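Side-chain contacts in MucR Phosphodiesterase (Pseudomonas aeruginosa, PDB 5M1T), which belongs to the EAL-domain family and is modelled with two magnesium ions and the ligand C2E bound in its pocket: residues H35-A40 and T90-Q95; V54-G59 and F253-G258; R109-L112 and D118-I121; T161-A166 and G191-L196. One frame throughout, in Å; residues are numbered along the deposited sequence.

Contact 1. Residues H35-A40 and T90-Q95; sequences HDLRQA and TGLIVQ
Leu92 reaches across to Leu37 and Arg38 at the edge of the EAL domain, a fold related to the TIM barrel, where the end of helix 32-38 faces the short link between helices 84-90 and 93-113. The Leu92 side chain starts from a CB directed at the opposing helix. Its CG lies anti to the carbonyl carbon (chi1 -75°), and CD1 continues the chain anti to CA, which makes this methyl the foremost atom. CD1 rests against both CG and CD2 of Leu37, 3.7 Å from CD2, and the two leucines slide past one another in opposite directions. The same methyl lies 4.0 Å from the backbone N of Arg38 and comes nearest the Arg38 side chain at CG, 4.4 Å away. The side chains meet through carbon alone, and no hydrogen bond joins the segments. Leu37 is buried and also touches Phe83, Ala87 and Trp70, tying this outer helix to the barrel wall, whereas Arg38 lies at the exposed border. Gly91, with positive phi, ends helix 84-90 and turns the chain into Leu92, whose backbone N makes a weak, nearly straight hydrogen bond of 3.4 Å to Thr90 OG1, a hydroxyl also hydrogen-bonded to Leu86 O.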
loop_
_atom_site.group_PDB
_atom_site.type_symbol
_atom_site.label_atom_id
_atom_site.label_comp_id
_atom_site.label_asym_id
_atom_site.label_seq_id
_atom_site.Cartn_x
_atom_site.Cartn_y
_atom_site.Cartn_z
ATOM N N HIS A 35 16.226 -2.108 -19.483
ATOM C CA HIS A 35 17.078 -0.927 -19.639
ATOM C C HIS A 35 16.309 0.239 -20.271
ATOM O O HIS A 35 16.357 1.384 -19.804
ATOM C CB HIS A 35 18.293 -1.249 -20.510
ATOM C CG HIS A 35 19.373 -1.941 -19.766
ATOM N ND1 HIS A 35 20.692 -1.567 -19.862
ATOM C CD2 HIS A 35 19.324 -2.949 -18.863
ATOM C CE1 HIS A 35 21.422 -2.344 -19.075
ATOM N NE2 HIS A 35 20.615 -3.191 -18.459
ATOM N N ASP A 36 15.619 -0.068 -21.351
ATOM C CA ASP A 36 14.833 0.921 -22.048
ATOM C C ASP A 36 13.786 1.564 -21.116
ATOM O O ASP A 36 13.654 2.798 -21.090
ATOM C CB ASP A 36 14.188 0.296 -23.288
ATOM C CG ASP A 36 15.204 -0.062 -24.363
ATOM O OD1 ASP A 36 16.414 0.188 -24.190
ATOM O OD2 ASP A 36 14.784 -0.638 -25.392
ATOM N N LEU A 37 13.074 0.769 -20.325
ATOM C CA LEU A 37 12.045 1.347 -19.460
ATOM C C LEU A 37 12.618 2.213 -18.334
ATOM O O LEU A 37 12.046 3.266 -18.004
ATOM C CB LEU A 37 11.122 0.275 -18.875
ATOM C CG LEU A 37 9.980 0.773 -17.967
ATOM C CD1 LEU A 37 9.027 1.680 -18.716
ATOM C CD2 LEU A 37 9.232 -0.412 -17.379
ATOM N N ARG A 38 13.738 1.774 -17.761
ATOM C CA ARG A 38 14.455 2.547 -16.762
ATOM C C ARG A 38 14.751 3.938 -17.232
ATOM O O ARG A 38 14.715 4.870 -16.441
ATOM C CB ARG A 38 15.814 1.948 -16.456
ATOM C CG ARG A 38 15.859 0.756 -15.525
ATOM C CD ARG A 38 17.293 0.596 -15.051
ATOM N NE ARG A 38 17.736 -0.786 -15.019
ATOM C CZ ARG A 38 17.518 -1.630 -14.008
ATOM N NH1 ARG A 38 16.824 -1.250 -12.927
ATOM N NH2 ARG A 38 17.992 -2.870 -14.087
ATOM N N GLN A 39 15.128 4.092 -18.494
ATOM C CA GLN A 39 15.514 5.412 -18.942
ATOM C C GLN A 39 14.402 6.165 -19.664
ATOM O O GLN A 39 14.662 7.244 -20.195
ATOM C CB GLN A 39 16.766 5.344 -19.817
ATOM C CG GLN A 39 16.553 4.785 -21.209
ATOM C CD GLN A 39 17.859 4.747 -21.989
ATOM O OE1 GLN A 39 18.929 4.900 -21.416
ATOM N NE2 GLN A 39 17.773 4.528 -23.295
ATOM N N ALA A 40 13.187 5.608 -19.681
ATOM C CA ALA A 40 12.096 6.172 -20.496
ATOM C C ALA A 40 11.690 7.595 -20.088
ATOM O O ALA A 40 11.445 8.432 -20.956
ATOM C CB ALA A 40 10.869 5.242 -20.527
ATOM N N THR A 90 9.341 -4.314 -10.723
ATOM C CA THR A 90 10.607 -3.618 -10.464
ATOM C C THR A 90 10.467 -2.425 -9.542
ATOM O O THR A 90 11.441 -1.976 -8.970
ATOM C CB THR A 90 11.230 -3.091 -11.763
ATOM O OG1 THR A 90 10.244 -2.321 -12.495
ATOM C CG2 THR A 90 11.746 -4.276 -12.613
ATOM N N GLY A 91 9.253 -1.902 -9.408
ATOM C CA GLY A 91 9.041 -0.698 -8.622
ATOM C C GLY A 91 9.233 0.572 -9.426
ATOM O O GLY A 91 9.046 1.662 -8.898
ATOM N N LEU A 92 9.593 0.464 -10.704
ATOM C CA LEU A 92 9.606 1.641 -11.595
ATOM C C LEU A 92 8.231 2.314 -11.696
ATOM O O LEU A 92 8.158 3.510 -12.002
ATOM C CB LEU A 92 10.042 1.257 -12.999
ATOM C CG LEU A 92 11.493 0.980 -13.217
ATOM C CD1 LEU A 92 11.607 0.402 -14.614
ATOM C CD2 LEU A 92 12.340 2.245 -13.062
ATOM N N ILE A 93 7.161 1.549 -11.457
ATOM C CA ILE A 93 5.800 2.102 -11.465
ATOM C C ILE A 93 5.618 3.271 -10.483
ATOM O O ILE A 93 4.768 4.123 -10.688
ATOM C CB ILE A 93 4.735 1.020 -11.137
ATOM C CG1 ILE A 93 3.300 1.546 -11.379
ATOM C CG2 ILE A 93 4.833 0.598 -9.681
ATOM C CD1 ILE A 93 3.016 1.927 -12.821
ATOM N N VAL A 94 6.414 3.341 -9.424
ATOM C CA VAL A 94 6.261 4.422 -8.468
ATOM C C VAL A 94 6.557 5.806 -9.118
ATOM O O VAL A 94 5.758 6.727 -9.027
ATOM C CB VAL A 94 7.157 4.220 -7.244
ATOM C CG1 VAL A 94 7.208 5.506 -6.413
ATOM C CG2 VAL A 94 6.685 3.027 -6.407
ATOM N N GLN A 95 7.704 5.937 -9.778
ATOM C CA GLN A 95 8.086 7.233 -10.293
ATOM C C GLN A 95 7.388 7.479 -11.619
ATOM O O GLN A 95 7.088 8.616 -11.960
ATOM C CB GLN A 95 9.614 7.383 -10.374
ATOM C CG GLN A 95 10.252 7.719 -9.020
ATOM C CD GLN A 95 9.839 9.071 -8.470
ATOM O OE1 GLN A 95 9.425 9.961 -9.205
ATOM N NE2 GLN A 95 9.961 9.236 -7.167
#

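Contact 2. Residues V54-G59 and F253-G258; sequences VLAPNG and FLTRLG
The backbones come nearest at Pro57 and Thr255, whose CA atoms are 5.5 Å apart, where a cis peptide bond between Ala56 and Pro57 bends the chain as it leaves strand 46-55 and brings it against the last turn of helix 248-257. Thr255 supplies nearly all of the helix side of the contact. Its OG1 lies beside the backbone N and anti to the carbonyl carbon (chi1 -67°), which places the oxygen 3.3 Å from Pro57 CA and 3.7 Å from Ala56 CB. These are contacts with carbon; the hydroxyl's polar partner is the carbonyl O of Gln251, one turn back in the same helix. The other branch, CG2, rests against the proline ring, 4.0 Å from Pro57 CB. Both branches thus touch the proline, OG1 at CA and CB and CG2 at CB and CD, the two side chains crossing at a slant. A polar tie comes from outside, where Gln251 NE2 donates to Pro57 O. Gly258 ends the helix in a Schellman motif, and the chain then runs into strand 261-263. That strand pairs with strand 46-55, closing the sheet, and its Leu262 touches Ala56, Leu254 and Thr255, while Leu254 and Leu257 also pack on Val226 of helix 220-236.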
loop_
_atom_site.group_PDB
_atom_site.type_symbol
_atom_site.label_atom_id
_atom_site.label_comp_id
_atom_site.label_asym_id
_atom_site.label_seq_id
_atom_site.Cartn_x
_atom_site.Cartn_y
_atom_site.Cartn_z
ATOM N N VAL A 54 -18.207 10.038 -21.675
ATOM C CA VAL A 54 -19.315 10.821 -22.237
ATOM C C VAL A 54 -20.622 10.399 -21.593
ATOM O O VAL A 54 -20.812 9.207 -21.380
ATOM C CB VAL A 54 -19.333 10.560 -23.757
ATOM C CG1 VAL A 54 -20.619 10.956 -24.397
ATOM C CG2 VAL A 54 -18.210 11.332 -24.412
ATOM N N LEU A 55 -21.521 11.349 -21.283
ATOM C CA LEU A 55 -22.867 10.975 -20.823
ATOM C C LEU A 55 -23.578 10.188 -21.923
ATOM O O LEU A 55 -23.391 10.443 -23.105
ATOM C CB LEU A 55 -23.723 12.161 -20.327
ATOM C CG LEU A 55 -23.325 12.777 -18.948
ATOM C CD1 LEU A 55 -24.419 13.697 -18.409
ATOM C CD2 LEU A 55 -22.932 11.775 -17.853
ATOM N N ALA A 56 -24.302 9.164 -21.512
ATOM C CA ALA A 56 -24.935 8.243 -22.441
ATOM C C ALA A 56 -26.197 8.889 -23.034
ATOM O O ALA A 56 -26.960 9.494 -22.305
ATOM C CB ALA A 56 -25.308 6.982 -21.698
ATOM N N PRO A 57 -26.448 8.753 -24.330
ATOM C CA PRO A 57 -25.668 7.956 -25.263
ATOM C C PRO A 57 -24.436 8.642 -25.859
ATOM O O PRO A 57 -23.471 7.970 -26.212
ATOM C CB PRO A 57 -26.669 7.713 -26.392
ATOM C CG PRO A 57 -27.515 8.957 -26.400
ATOM C CD PRO A 57 -27.662 9.320 -24.953
ATOM N N ASN A 58 -24.494 9.958 -26.025
ATOM C CA ASN A 58 -23.393 10.679 -26.656
ATOM C C ASN A 58 -23.266 12.090 -26.107
ATOM O O ASN A 58 -22.743 12.959 -26.772
ATOM C CB ASN A 58 -23.647 10.728 -28.144
ATOM C CG ASN A 58 -22.383 10.632 -28.938
ATOM O OD1 ASN A 58 -21.282 10.867 -28.422
ATOM N ND2 ASN A 58 -22.523 10.277 -30.207
ATOM N N GLY A 59 -23.769 12.259 -24.873
ATOM C CA GLY A 59 -24.200 13.538 -24.263
ATOM C C GLY A 59 -22.915 14.242 -24.036
ATOM O O GLY A 59 -21.910 13.792 -24.573
ATOM N N PHE A 253 -27.858 -0.254 -26.492
ATOM C CA PHE A 253 -28.253 -1.172 -25.447
ATOM C C PHE A 253 -27.818 -0.665 -24.073
ATOM O O PHE A 253 -28.566 -0.665 -23.095
ATOM C CB PHE A 253 -27.662 -2.569 -25.752
ATOM C CG PHE A 253 -27.659 -3.474 -24.592
ATOM C CD1 PHE A 253 -28.823 -4.055 -24.162
ATOM C CD2 PHE A 253 -26.492 -3.703 -23.886
ATOM C CE1 PHE A 253 -28.825 -4.889 -23.052
ATOM C CE2 PHE A 253 -26.485 -4.537 -22.782
ATOM C CZ PHE A 253 -27.649 -5.139 -22.374
ATOM N N LEU A 254 -26.592 -0.186 -24.002
ATOM C CA LEU A 254 -26.075 0.296 -22.716
ATOM C C LEU A 254 -26.836 1.513 -22.261
ATOM O O LEU A 254 -27.053 1.713 -21.074
ATOM C CB LEU A 254 -24.583 0.589 -22.843
ATOM C CG LEU A 254 -23.779 -0.694 -23.035
ATOM C CD1 LEU A 254 -22.394 -0.390 -23.569
ATOM C CD2 LEU A 254 -23.693 -1.500 -21.745
ATOM N N THR A 255 -27.242 2.343 -23.222
ATOM C CA THR A 255 -28.012 3.533 -22.897
ATOM C C THR A 255 -29.388 3.144 -22.336
ATOM O O THR A 255 -29.825 3.657 -21.290
ATOM C CB THR A 255 -28.096 4.473 -24.118
ATOM O OG1 THR A 255 -26.769 4.983 -24.392
ATOM C CG2 THR A 255 -29.048 5.668 -23.860
ATOM N N ARG A 256 -30.052 2.211 -23.011
ATOM C CA ARG A 256 -31.361 1.752 -22.589
ATOM C C ARG A 256 -31.325 1.119 -21.206
ATOM O O ARG A 256 -32.288 1.240 -20.452
ATOM C CB ARG A 256 -31.967 0.778 -23.611
ATOM C CG ARG A 256 -33.365 0.315 -23.229
ATOM C CD ARG A 256 -34.125 -0.344 -24.360
ATOM N NE ARG A 256 -33.287 -1.092 -25.303
ATOM C CZ ARG A 256 -32.941 -2.375 -25.198
ATOM N NH1 ARG A 256 -33.287 -3.116 -24.147
ATOM N NH2 ARG A 256 -32.187 -2.913 -26.147
ATOM N N LEU A 257 -30.216 0.463 -20.868
ATOM C CA LEU A 257 -30.050 -0.112 -19.533
ATOM C C LEU A 257 -29.980 0.953 -18.460
ATOM O O LEU A 257 -30.308 0.721 -17.315
ATOM C CB LEU A 257 -28.758 -0.923 -19.438
ATOM C CG LEU A 257 -28.694 -2.328 -20.014
ATOM C CD1 LEU A 257 -27.494 -3.020 -19.373
ATOM C CD2 LEU A 257 -29.983 -3.089 -19.766
ATOM N N GLY A 258 -29.484 2.116 -18.830
ATOM C CA GLY A 258 -29.395 3.208 -17.905
ATOM C C GLY A 258 -27.984 3.477 -17.433
ATOM O O GLY A 258 -27.821 4.016 -16.370
#

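Contact 3. Residues R109-L112 and D118-I121; sequences RLWL and DWNI
An alpha-to-beta connection of the barrel-like EAL fold is closed by Trp111 and Trp119, the first near the end of helix 93-113 and the second just ahead of strand 120-124. The two indoles form a T-shaped (edge-to-face) pair. Trp119 presents the CE3-CZ3 edge of its six-membered ring to one face of Trp111, its CZ3 standing 3.9 Å from Trp111 CD2, one of the two atoms shared by the rings of that indole. The planes meet at 82°, and the five-membered ring of Trp111 and the six-membered ring of Trp119 have centroids 5.2 Å apart. In both residues CG sits anti to the carbonyl carbon and beside the backbone N, which swings each indole into the space between helix and strand. Ile121, two residues further along, adds its CD1, 4.3 Å from Trp111 CZ3 and oblique to the ring. Further aromatic groups extend the cluster: His116 stacks with Trp119, and Tyr50 meets Trp111 edge-to-face. Val64 of the neighbouring strand 61-72 touches both Trp111 and Ile121. Since no hydrogen bond joins the two segments, cohesion probably rests on apolar burial and dispersion, with some help from the weak electrostatic attraction of the slightly positive C-H edge of Trp119 for the electron-rich face of Trp111, a preference that would help hold the two rings perpendicular.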
loop_
_atom_site.group_PDB
_atom_site.type_symbol
_atom_site.label_atom_id
_atom_site.label_comp_id
_atom_site.label_asym_id
_atom_site.label_seq_id
_atom_site.Cartn_x
_atom_site.Cartn_y
_atom_site.Cartn_z
ATOM N N ARG A 109 -5.693 21.299 -14.851
ATOM C CA ARG A 109 -5.580 22.711 -14.552
ATOM C C ARG A 109 -5.671 23.559 -15.825
ATOM O O ARG A 109 -6.465 24.474 -15.897
ATOM C CB ARG A 109 -4.276 22.977 -13.815
ATOM C CG ARG A 109 -4.068 24.405 -13.320
ATOM C CD ARG A 109 -4.987 24.793 -12.169
ATOM N NE ARG A 109 -6.165 25.510 -12.629
ATOM C CZ ARG A 109 -7.342 25.552 -11.994
ATOM N NH1 ARG A 109 -7.534 24.881 -10.862
ATOM N NH2 ARG A 109 -8.355 26.256 -12.508
ATOM N N LEU A 110 -4.850 23.241 -16.814
ATOM C CA LEU A 110 -4.830 23.939 -18.094
ATOM C C LEU A 110 -6.233 23.972 -18.760
ATOM O O LEU A 110 -6.746 25.027 -19.182
ATOM C CB LEU A 110 -3.797 23.270 -19.001
ATOM C CG LEU A 110 -3.455 23.877 -20.360
ATOM C CD1 LEU A 110 -3.140 25.355 -20.232
ATOM C CD2 LEU A 110 -2.216 23.237 -20.963
ATOM N N TRP A 111 -6.872 22.812 -18.801
ATOM C CA TRP A 111 -8.225 22.704 -19.305
ATOM C C TRP A 111 -9.226 23.516 -18.528
ATOM O O TRP A 111 -10.111 24.111 -19.138
ATOM C CB TRP A 111 -8.693 21.253 -19.307
ATOM C CG TRP A 111 -8.086 20.437 -20.400
ATOM C CD1 TRP A 111 -7.668 20.889 -21.614
ATOM C CD2 TRP A 111 -7.864 19.016 -20.396
ATOM N NE1 TRP A 111 -7.195 19.843 -22.363
ATOM C CE2 TRP A 111 -7.299 18.685 -21.640
ATOM C CE3 TRP A 111 -8.085 17.999 -19.454
ATOM C CZ2 TRP A 111 -6.957 17.376 -21.987
ATOM C CZ3 TRP A 111 -7.751 16.703 -19.790
ATOM C CH2 TRP A 111 -7.185 16.402 -21.054
ATOM N N LEU A 112 -9.156 23.478 -17.197
ATOM C CA LEU A 112 -10.071 24.282 -16.380
ATOM C C LEU A 112 -9.889 25.784 -16.683
ATOM O O LEU A 112 -10.858 26.547 -16.773
ATOM C CB LEU A 112 -9.860 24.022 -14.892
ATOM C CG LEU A 112 -10.385 22.715 -14.321
ATOM C CD1 LEU A 112 -9.816 22.509 -12.929
ATOM C CD2 LEU A 112 -11.890 22.712 -14.259
ATOM N N ASP A 118 -16.661 21.375 -16.539
ATOM C CA ASP A 118 -17.351 20.164 -16.122
ATOM C C ASP A 118 -16.579 18.916 -16.539
ATOM O O ASP A 118 -17.177 17.868 -16.768
ATOM C CB ASP A 118 -18.788 20.149 -16.667
ATOM C CG ASP A 118 -19.635 21.347 -16.148
ATOM O OD1 ASP A 118 -19.185 22.090 -15.229
ATOM O OD2 ASP A 118 -20.763 21.553 -16.662
ATOM N N TRP A 119 -15.259 19.043 -16.675
ATOM C CA TRP A 119 -14.400 17.878 -16.896
ATOM C C TRP A 119 -13.645 17.486 -15.644
ATOM O O TRP A 119 -13.206 18.314 -14.888
ATOM C CB TRP A 119 -13.366 18.120 -17.981
ATOM C CG TRP A 119 -13.911 18.278 -19.353
ATOM C CD1 TRP A 119 -15.208 18.287 -19.712
ATOM C CD2 TRP A 119 -13.158 18.525 -20.548
ATOM N NE1 TRP A 119 -15.325 18.490 -21.051
ATOM C CE2 TRP A 119 -14.080 18.640 -21.594
ATOM C CE3 TRP A 119 -11.792 18.691 -20.823
ATOM C CZ2 TRP A 119 -13.701 18.891 -22.900
ATOM C CZ3 TRP A 119 -11.398 18.930 -22.121
ATOM C CH2 TRP A 119 -12.360 19.035 -23.152
ATOM N N ASN A 120 -13.529 16.185 -15.457
ATOM C CA ASN A 120 -12.642 15.592 -14.487
ATOM C C ASN A 120 -11.584 14.727 -15.164
ATOM O O ASN A 120 -11.707 14.378 -16.337
ATOM C CB ASN A 120 -13.463 14.747 -13.521
ATOM C CG ASN A 120 -14.422 15.585 -12.718
ATOM O OD1 ASN A 120 -14.123 16.760 -12.361
ATOM N ND2 ASN A 120 -15.605 15.014 -12.427
ATOM N N ILE A 121 -10.527 14.382 -14.430
ATOM C CA ILE A 121 -9.548 13.487 -14.989
ATOM C C ILE A 121 -9.361 12.274 -14.094
ATOM O O ILE A 121 -9.203 12.392 -12.879
ATOM C CB ILE A 121 -8.190 14.153 -15.292
ATOM C CG1 ILE A 121 -7.266 13.155 -16.025
ATOM C CG2 ILE A 121 -7.492 14.614 -14.017
ATOM C CD1 ILE A 121 -6.299 13.848 -16.949
#

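Contact 4. Residues T161-A166 and G191-L196; sequences TAMRDA and GYSSLL
Met163 carries nearly all of this contact, laying its side chain along the loop backbone from Tyr192 to Ser194. The close part begins at its base: Met163 CB lies 3.3 Å from Tyr192 O, and CG is scarcely farther from that carbonyl oxygen. Like chi1, chi2 is near -67°, and this bend folds the chain along the loop instead of letting it project past it. The sulfur thereby comes to lie roughly in line with the N-H of Ser194, which donates a weak hydrogen bond to Met163 SD (3.7 Å, 158° at the hydrogen). The terminal CE packs against Ser193, 3.7 Å from its CB and equally near its OG. That hydroxyl has its polar partner in Glu159 OE2, while OE1 of the same carboxylate accepts from Gly191 N, so one glutamate from the first turn of helix 159-164 holds two points of the loop.

The outer side is much looser. The Tyr192 ring turns outward and is exposed, its side chain coming no nearer than 6.0 Å to the segment 161-166. Ser194 OG bonds to Tyr197 N and caps helix 195-200 from its N-cap position. The whole is a contact between two beta-alpha connections of the EAL barrel: segment 191-196 follows the strand bearing the magnesium ligands Asp186 and Asp187, and segment 161-166 follows that of Glu156. The loop after the Asp-Asp strand corresponds to loop 6 of EAL domains, and its tethering by Glu159 is consistent with the loop-anchoring glutamate of relatives.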
loop_
_atom_site.group_PDB
_atom_site.type_symbol
_atom_site.label_atom_id
_atom_site.label_comp_id
_atom_site.label_asym_id
_atom_site.label_seq_id
_atom_site.Cartn_x
_atom_site.Cartn_y
_atom_site.Cartn_z
ATOM N N THR A 161 -8.062 -5.064 -6.511
ATOM C CA THR A 161 -7.139 -4.308 -5.675
ATOM C C THR A 161 -7.875 -3.876 -4.440
ATOM O O THR A 161 -7.354 -4.014 -3.332
ATOM C CB THR A 161 -6.534 -3.117 -6.450
ATOM O OG1 THR A 161 -5.620 -3.630 -7.417
ATOM C CG2 THR A 161 -5.772 -2.142 -5.523
ATOM N N ALA A 162 -9.098 -3.379 -4.619
ATOM C CA ALA A 162 -9.841 -2.800 -3.507
ATOM C C ALA A 162 -10.289 -3.885 -2.553
ATOM O O ALA A 162 -10.288 -3.687 -1.351
ATOM C CB ALA A 162 -11.056 -2.014 -4.009
ATOM N N MET A 163 -10.692 -5.022 -3.095
ATOM C CA MET A 163 -11.281 -6.103 -2.285
ATOM C C MET A 163 -10.220 -7.044 -1.671
ATOM O O MET A 163 -10.519 -7.815 -0.752
ATOM C CB MET A 163 -12.279 -6.893 -3.127
ATOM C CG MET A 163 -13.531 -6.096 -3.515
ATOM S SD MET A 163 -14.539 -5.700 -2.067
ATOM C CE MET A 163 -15.744 -4.551 -2.707
ATOM N N ARG A 164 -8.979 -6.976 -2.126
ATOM C CA ARG A 164 -7.975 -7.843 -1.534
ATOM C C ARG A 164 -7.890 -7.645 -0.006
ATOM O O ARG A 164 -8.024 -8.600 0.755
ATOM C CB ARG A 164 -6.610 -7.677 -2.195
ATOM C CG ARG A 164 -5.597 -8.711 -1.716
ATOM C CD ARG A 164 -4.163 -8.248 -1.986
ATOM N NE ARG A 164 -3.888 -6.949 -1.376
ATOM C CZ ARG A 164 -3.469 -6.764 -0.123
ATOM N NH1 ARG A 164 -3.252 -7.797 0.669
ATOM N NH2 ARG A 164 -3.249 -5.542 0.343
ATOM N N ASP A 165 -7.669 -6.418 0.455
ATOM C CA ASP A 165 -7.757 -6.171 1.908
ATOM C C ASP A 165 -8.706 -4.994 2.149
ATOM O O ASP A 165 -8.270 -3.846 2.260
ATOM C CB ASP A 165 -6.371 -5.919 2.497
ATOM C CG ASP A 165 -6.393 -5.752 4.013
ATOM O OD1 ASP A 165 -7.482 -5.528 4.594
ATOM O OD2 ASP A 165 -5.296 -5.814 4.615
ATOM N N ALA A 166 -9.998 -5.289 2.214
ATOM C CA ALA A 166 -11.025 -4.252 2.210
ATOM C C ALA A 166 -10.952 -3.282 3.393
ATOM O O ALA A 166 -11.261 -2.102 3.248
ATOM C CB ALA A 166 -12.402 -4.874 2.131
ATOM N N GLY A 191 -13.375 -9.162 -10.560
ATOM C CA GLY A 191 -12.902 -9.594 -9.264
ATOM C C GLY A 191 -14.042 -10.183 -8.461
ATOM O O GLY A 191 -15.104 -10.577 -9.014
ATOM N N TYR A 192 -13.822 -10.246 -7.159
ATOM C CA TYR A 192 -14.822 -10.759 -6.218
ATOM C C TYR A 192 -15.097 -9.678 -5.182
ATOM O O TYR A 192 -14.182 -9.254 -4.476
ATOM C CB TYR A 192 -14.319 -12.025 -5.523
ATOM C CG TYR A 192 -14.156 -13.220 -6.439
ATOM C CD1 TYR A 192 -13.087 -13.314 -7.338
ATOM C CD2 TYR A 192 -15.032 -14.281 -6.370
ATOM C CE1 TYR A 192 -12.942 -14.416 -8.163
ATOM C CE2 TYR A 192 -14.875 -15.397 -7.180
ATOM C CZ TYR A 192 -13.844 -15.449 -8.085
ATOM O OH TYR A 192 -13.716 -16.574 -8.883
ATOM N N SER A 193 -16.352 -9.231 -5.093
ATOM C CA SER A 193 -16.734 -8.139 -4.176
ATOM C C SER A 193 -17.623 -8.593 -3.047
ATOM O O SER A 193 -18.535 -9.390 -3.236
ATOM C CB SER A 193 -17.444 -7.008 -4.931
ATOM O OG SER A 193 -16.559 -6.368 -5.801
ATOM N N SER A 194 -17.352 -8.057 -1.864
ATOM C CA SER A 194 -18.295 -8.114 -0.748
ATOM C C SER A 194 -19.284 -6.959 -0.907
ATOM O O SER A 194 -18.863 -5.780 -0.942
ATOM C CB SER A 194 -17.552 -7.920 0.567
ATOM O OG SER A 194 -18.406 -7.338 1.533
ATOM N N LEU A 195 -20.572 -7.280 -0.991
ATOM C CA LEU A 195 -21.603 -6.223 -1.055
ATOM C C LEU A 195 -21.551 -5.318 0.149
ATOM O O LEU A 195 -21.822 -4.116 0.051
ATOM C CB LEU A 195 -23.011 -6.784 -1.202
ATOM C CG LEU A 195 -23.366 -7.342 -2.578
ATOM C CD1 LEU A 195 -24.820 -7.742 -2.589
ATOM C CD2 LEU A 195 -23.157 -6.342 -3.695
ATOM N N LEU A 196 -21.196 -5.888 1.289
ATOM C CA LEU A 196 -21.011 -5.084 2.494
ATOM C C LEU A 196 -19.949 -3.998 2.310
ATOM O O LEU A 196 -20.214 -2.819 2.510
ATOM C CB LEU A 196 -20.654 -5.967 3.680
ATOM C CG LEU A 196 -20.496 -5.202 4.986
ATOM C CD1 LEU A 196 -21.752 -4.366 5.269
ATOM C CD2 LEU A 196 -20.199 -6.193 6.116
#

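Overall arrangement
All four contacts lie within one EAL domain, spread around its barrel-like sheet. Contacts 1 and 2 are the farthest apart, centres about 38 Å from each other on opposite sides of the chain's centre. Contacts 1 and 3 share helix 93-113, near its start and its end, with centres about 28 Å apart. Contacts 2 and 3 reach the same sheet, nearest atoms about 8 Å apart. Along the chain contacts 1, 3 and 4 follow in series; contact 2 spans 3 and 4, and its segments alternate with those of contact 1. Contact 3 joins consecutive elements, contacts 1 and 4 bridge intervening ones, and contact 2 packs the turn after the first strand against the helix before the last, beside their pairing.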